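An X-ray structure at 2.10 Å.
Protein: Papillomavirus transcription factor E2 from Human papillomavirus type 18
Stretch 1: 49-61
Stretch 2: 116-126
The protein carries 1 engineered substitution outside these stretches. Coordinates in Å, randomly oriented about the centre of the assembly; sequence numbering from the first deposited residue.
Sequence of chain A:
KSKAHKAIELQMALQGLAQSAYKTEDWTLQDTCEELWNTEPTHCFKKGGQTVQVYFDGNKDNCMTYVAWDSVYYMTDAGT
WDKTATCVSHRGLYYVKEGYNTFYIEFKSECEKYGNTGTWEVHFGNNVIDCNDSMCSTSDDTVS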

# COMPACT_ATOMS: atom_id res chain seq x y z
N GLY A 49 12.44 10.31 -3.69
CA GLY A 49 13.51 10.85 -2.87
C GLY A 49 14.67 11.33 -3.73
O GLY A 49 15.05 10.68 -4.71
N GLN A 50 15.22 12.47 -3.36
CA GLN A 50 16.35 13.07 -4.07
C GLN A 50 17.38 13.48 -3.03
O GLN A 50 17.04 14.08 -2.01
CB GLN A 50 15.88 14.29 -4.85
CG GLN A 50 16.52 14.44 -6.22
CD GLN A 50 16.10 13.34 -7.16
OE1 GLN A 50 14.91 13.10 -7.36
NE2 GLN A 50 17.08 12.65 -7.75
N THR A 51 18.64 13.16 -3.29
CA THR A 51 19.73 13.46 -2.39
C THR A 51 20.19 14.91 -2.36
O THR A 51 20.56 15.48 -3.39
CB THR A 51 20.97 12.61 -2.73
OG1 THR A 51 20.67 11.24 -2.49
CG2 THR A 51 22.17 13.01 -1.89
N VAL A 52 20.16 15.50 -1.17
CA VAL A 52 20.63 16.87 -0.98
C VAL A 52 21.89 16.78 -0.13
O VAL A 52 21.87 16.18 0.95
CB VAL A 52 19.60 17.74 -0.25
CG1 VAL A 52 20.23 19.08 0.15
CG2 VAL A 52 18.40 17.98 -1.15
N GLN A 53 22.98 17.36 -0.61
CA GLN A 53 24.24 17.33 0.13
C GLN A 53 24.51 18.67 0.78
O GLN A 53 24.38 19.72 0.14
CB GLN A 53 25.41 17.01 -0.78
CG GLN A 53 25.31 15.71 -1.52
CD GLN A 53 26.46 15.57 -2.49
OE1 GLN A 53 26.59 16.36 -3.43
NE2 GLN A 53 27.31 14.57 -2.26
N VAL A 54 24.91 18.64 2.04
CA VAL A 54 25.23 19.86 2.76
C VAL A 54 26.64 19.75 3.31
O VAL A 54 27.00 18.77 3.95
CB VAL A 54 24.27 20.09 3.94
CG1 VAL A 54 24.70 21.32 4.72
CG2 VAL A 54 22.85 20.26 3.43
N TYR A 55 27.45 20.76 3.02
CA TYR A 55 28.83 20.81 3.49
C TYR A 55 28.92 21.89 4.56
O TYR A 55 28.68 23.06 4.29
CB TYR A 55 29.78 21.14 2.34
CG TYR A 55 29.71 20.17 1.19
CD1 TYR A 55 28.70 20.24 0.24
CD2 TYR A 55 30.67 19.16 1.05
CE1 TYR A 55 28.63 19.34 -0.82
CE2 TYR A 55 30.61 18.26 -0.01
CZ TYR A 55 29.59 18.35 -0.94
OH TYR A 55 29.55 17.47 -1.99
N PHE A 56 29.26 21.48 5.78
CA PHE A 56 29.38 22.42 6.89
C PHE A 56 30.79 22.96 6.97
O PHE A 56 31.76 22.22 6.83
CB PHE A 56 28.97 21.75 8.19
CG PHE A 56 27.58 21.22 8.17
CD1 PHE A 56 27.34 19.87 7.97
CD2 PHE A 56 26.49 22.09 8.30
CE1 PHE A 56 26.04 19.38 7.89
CE2 PHE A 56 25.19 21.61 8.23
CZ PHE A 56 24.96 20.25 8.02
N ASP A 57 30.89 24.27 7.21
CA ASP A 57 32.18 24.94 7.28
C ASP A 57 32.73 24.85 5.86
O ASP A 57 32.00 24.47 4.94
CB ASP A 57 33.11 24.23 8.26
CG ASP A 57 32.45 23.97 9.61
OD1 ASP A 57 31.95 24.93 10.23
OD2 ASP A 57 32.43 22.80 10.04
N GLY A 58 34.00 25.20 5.67
CA GLY A 58 34.57 25.12 4.34
C GLY A 58 35.26 23.79 4.11
O GLY A 58 36.44 23.75 3.75
N ASN A 59 34.52 22.70 4.29
CA ASN A 59 35.10 21.38 4.13
C ASN A 59 34.19 20.38 3.41
O ASN A 59 33.05 20.18 3.81
CB ASN A 59 35.49 20.82 5.50
CG ASN A 59 36.04 19.41 5.43
OD1 ASN A 59 36.97 19.13 4.68
ND2 ASN A 59 35.47 18.52 6.23
N LYS A 60 34.72 19.76 2.35
CA LYS A 60 33.96 18.78 1.58
C LYS A 60 33.71 17.54 2.44
O LYS A 60 32.74 16.82 2.24
CB LYS A 60 34.71 18.38 0.31
CG LYS A 60 34.89 19.52 -0.69
CD LYS A 60 33.55 20.11 -1.11
CE LYS A 60 33.73 21.29 -2.06
NZ LYS A 60 32.43 21.90 -2.46
N ASP A 61 34.60 17.29 3.40
CA ASP A 61 34.42 16.17 4.31
C ASP A 61 33.37 16.66 5.29
O ASP A 61 33.01 17.84 5.27
CB ASP A 61 35.72 15.85 5.05
CG ASP A 61 36.86 15.48 4.11
OD1 ASP A 61 36.74 14.47 3.39
OD2 ASP A 61 37.88 16.21 4.10
N ASN A 116 31.36 24.27 13.55
CA ASN A 116 31.56 25.40 14.46
C ASN A 116 31.54 26.74 13.74
O ASN A 116 31.26 27.77 14.35
CB ASN A 116 32.89 25.23 15.17
CG ASN A 116 33.41 23.81 15.09
OD1 ASN A 116 32.83 22.88 15.66
ND2 ASN A 116 34.51 23.62 14.37
N THR A 117 31.85 26.73 12.45
CA THR A 117 31.88 27.96 11.67
C THR A 117 30.51 28.60 11.49
O THR A 117 30.41 29.78 11.16
CB THR A 117 32.51 27.72 10.29
OG1 THR A 117 33.71 26.95 10.44
CG2 THR A 117 32.85 29.05 9.61
N GLY A 118 29.45 27.82 11.71
CA GLY A 118 28.11 28.36 11.55
C GLY A 118 27.81 28.65 10.09
O GLY A 118 26.85 29.35 9.75
N THR A 119 28.66 28.12 9.22
CA THR A 119 28.54 28.29 7.78
C THR A 119 28.30 26.92 7.15
O THR A 119 28.75 25.91 7.68
CB THR A 119 29.83 28.91 7.19
OG1 THR A 119 29.69 30.33 7.14
CG2 THR A 119 30.12 28.38 5.79
N TRP A 120 27.59 26.90 6.03
CA TRP A 120 27.33 25.65 5.34
C TRP A 120 27.00 25.93 3.89
O TRP A 120 26.56 27.02 3.54
CB TRP A 120 26.20 24.87 6.02
CG TRP A 120 24.84 25.46 5.87
CD1 TRP A 120 23.97 25.26 4.84
CD2 TRP A 120 24.19 26.36 6.77
NE1 TRP A 120 22.82 25.97 5.05
CE2 TRP A 120 22.93 26.66 6.23
CE3 TRP A 120 24.56 26.95 7.99
CZ2 TRP A 120 22.02 27.51 6.85
CZ3 TRP A 120 23.67 27.80 8.61
CH2 TRP A 120 22.41 28.08 8.04
N GLU A 121 27.21 24.92 3.05
CA GLU A 121 26.96 25.04 1.62
C GLU A 121 26.00 23.92 1.21
O GLU A 121 26.19 22.77 1.58
CB GLU A 121 28.28 24.89 0.87
CG GLU A 121 28.39 25.68 -0.41
CD GLU A 121 29.78 25.57 -1.03
OE1 GLU A 121 30.14 24.47 -1.51
OE2 GLU A 121 30.51 26.59 -1.03
N VAL A 122 24.97 24.27 0.44
CA VAL A 122 23.99 23.29 -0.00
C VAL A 122 24.13 22.92 -1.48
O VAL A 122 24.19 23.80 -2.35
CB VAL A 122 22.55 23.79 0.22
CG1 VAL A 122 21.56 22.70 -0.11
CG2 VAL A 122 22.37 24.25 1.66
N HIS A 123 24.19 21.63 -1.76
CA HIS A 123 24.31 21.14 -3.12
C HIS A 123 23.13 20.23 -3.44
O HIS A 123 22.80 19.32 -2.68
CB HIS A 123 25.61 20.36 -3.32
CG HIS A 123 26.84 21.20 -3.23
ND1 HIS A 123 28.07 20.76 -3.67
CD2 HIS A 123 27.04 22.45 -2.75
CE1 HIS A 123 28.98 21.70 -3.47
NE2 HIS A 123 28.38 22.74 -2.91
N PHE A 124 22.48 20.48 -4.58
CA PHE A 124 21.36 19.66 -4.99
C PHE A 124 21.68 19.17 -6.39
O PHE A 124 21.52 19.90 -7.37
CB PHE A 124 20.07 20.47 -5.01
CG PHE A 124 18.83 19.62 -5.14
CD1 PHE A 124 17.60 20.21 -5.43
CD2 PHE A 124 18.88 18.25 -4.96
CE1 PHE A 124 16.44 19.44 -5.54
CE2 PHE A 124 17.73 17.46 -5.07
CZ PHE A 124 16.51 18.06 -5.36
N GLY A 125 22.15 17.93 -6.48
CA GLY A 125 22.50 17.38 -7.77
C GLY A 125 23.73 18.09 -8.29
O GLY A 125 24.78 18.07 -7.66
N ASN A 126 23.58 18.75 -9.44
CA ASN A 126 24.69 19.47 -10.05
C ASN A 126 24.59 20.98 -9.81
O ASN A 126 25.26 21.77 -10.48
CB ASN A 126 24.70 19.18 -11.56
CG ASN A 126 26.00 19.56 -12.23
OD1 ASN A 126 26.14 19.45 -13.45
ND2 ASN A 126 26.98 20.00 -11.43
O HOH W 1 28.52 17.66 -4.76

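Strands 49-56 and 120-124 lie side by side and antiparallel, their axes 163° apart in direction and approaching to 4.5 Å. Two hydrogen-bonded pairs set the register. Q53 N gives to H123 O at 2.9 Å and H123 N returns to Q53 O at 2.7 Å; two residues on, Y55 N reaches E121 O at 2.8 Å and E121 N reaches Y55 O at 2.7 Å. D57 N to T119 O, 2.7 Å, carries the ladder one step past the strand ends. Between these pairs the alpha carbons close in, to 4.6 Å for V54 CA and V122 CA, and V54 CA sits 3.3 Å from E121 O in a CA-H...O contact.

The alternation sorts the side chains by chemistry. V52, V54, F56, W120, V122 and F124 share one face, and it is apolar. All three valines are t, and in this setting V52 CG1 touches V122 CG1 at 3.9 Å, while V52 CG2 lies over the F124 ring, 4.3 Å from its centroid. F124, also t, brings its ring end nearer to the first strand, so that Q50 CG meets its edge, 3.5 Å from F124 CE2. W120 takes p, and its indole leads away from the first strand, with NE1 bonded elsewhere in the structure; W120 CD1 still lies 4.0 Å from V54 CG1, and W120 CB, at the root of the side chain, is 3.6 Å from F56 CD2.

The other face is polar and aromatic. Y55 and H123 are both m, which brings the edge of the tyrosine toward the face of the imidazole, centroids 4.5 Å apart and planes at 51°. The imidazole is held in place from more than one side: H123 NE2 donates to E121 OE1 at 2.8 Å along its own strand, and a water oxygen lies 2.7 Å from Q53 OE1, to which it donates, 3.0 Å from Y55 OH, and 3.3 Å from H123 ND1, the last bond weak. E121 has a chi1 of -148°, between wells, yet its carboxylate serves two partners, since K60 NZ completes a salt bridge to E121 OE1 at 3.6 Å. K60's CA-to-CB bond points sideways, but with chi3 and chi4 both t its end comes nearer to the second stretch.

Beyond the strands, D57 turns at a positive phi of 66°. Its CB points away overall, but with chi1 m the carboxylate comes back to accept from T117 N, which lies 2.9 Å from D57 OD1, although that oxygen's position is less certain. G118 follows at phi 69°, a conformation that favours glycine, and the chain then enters the strand at W120.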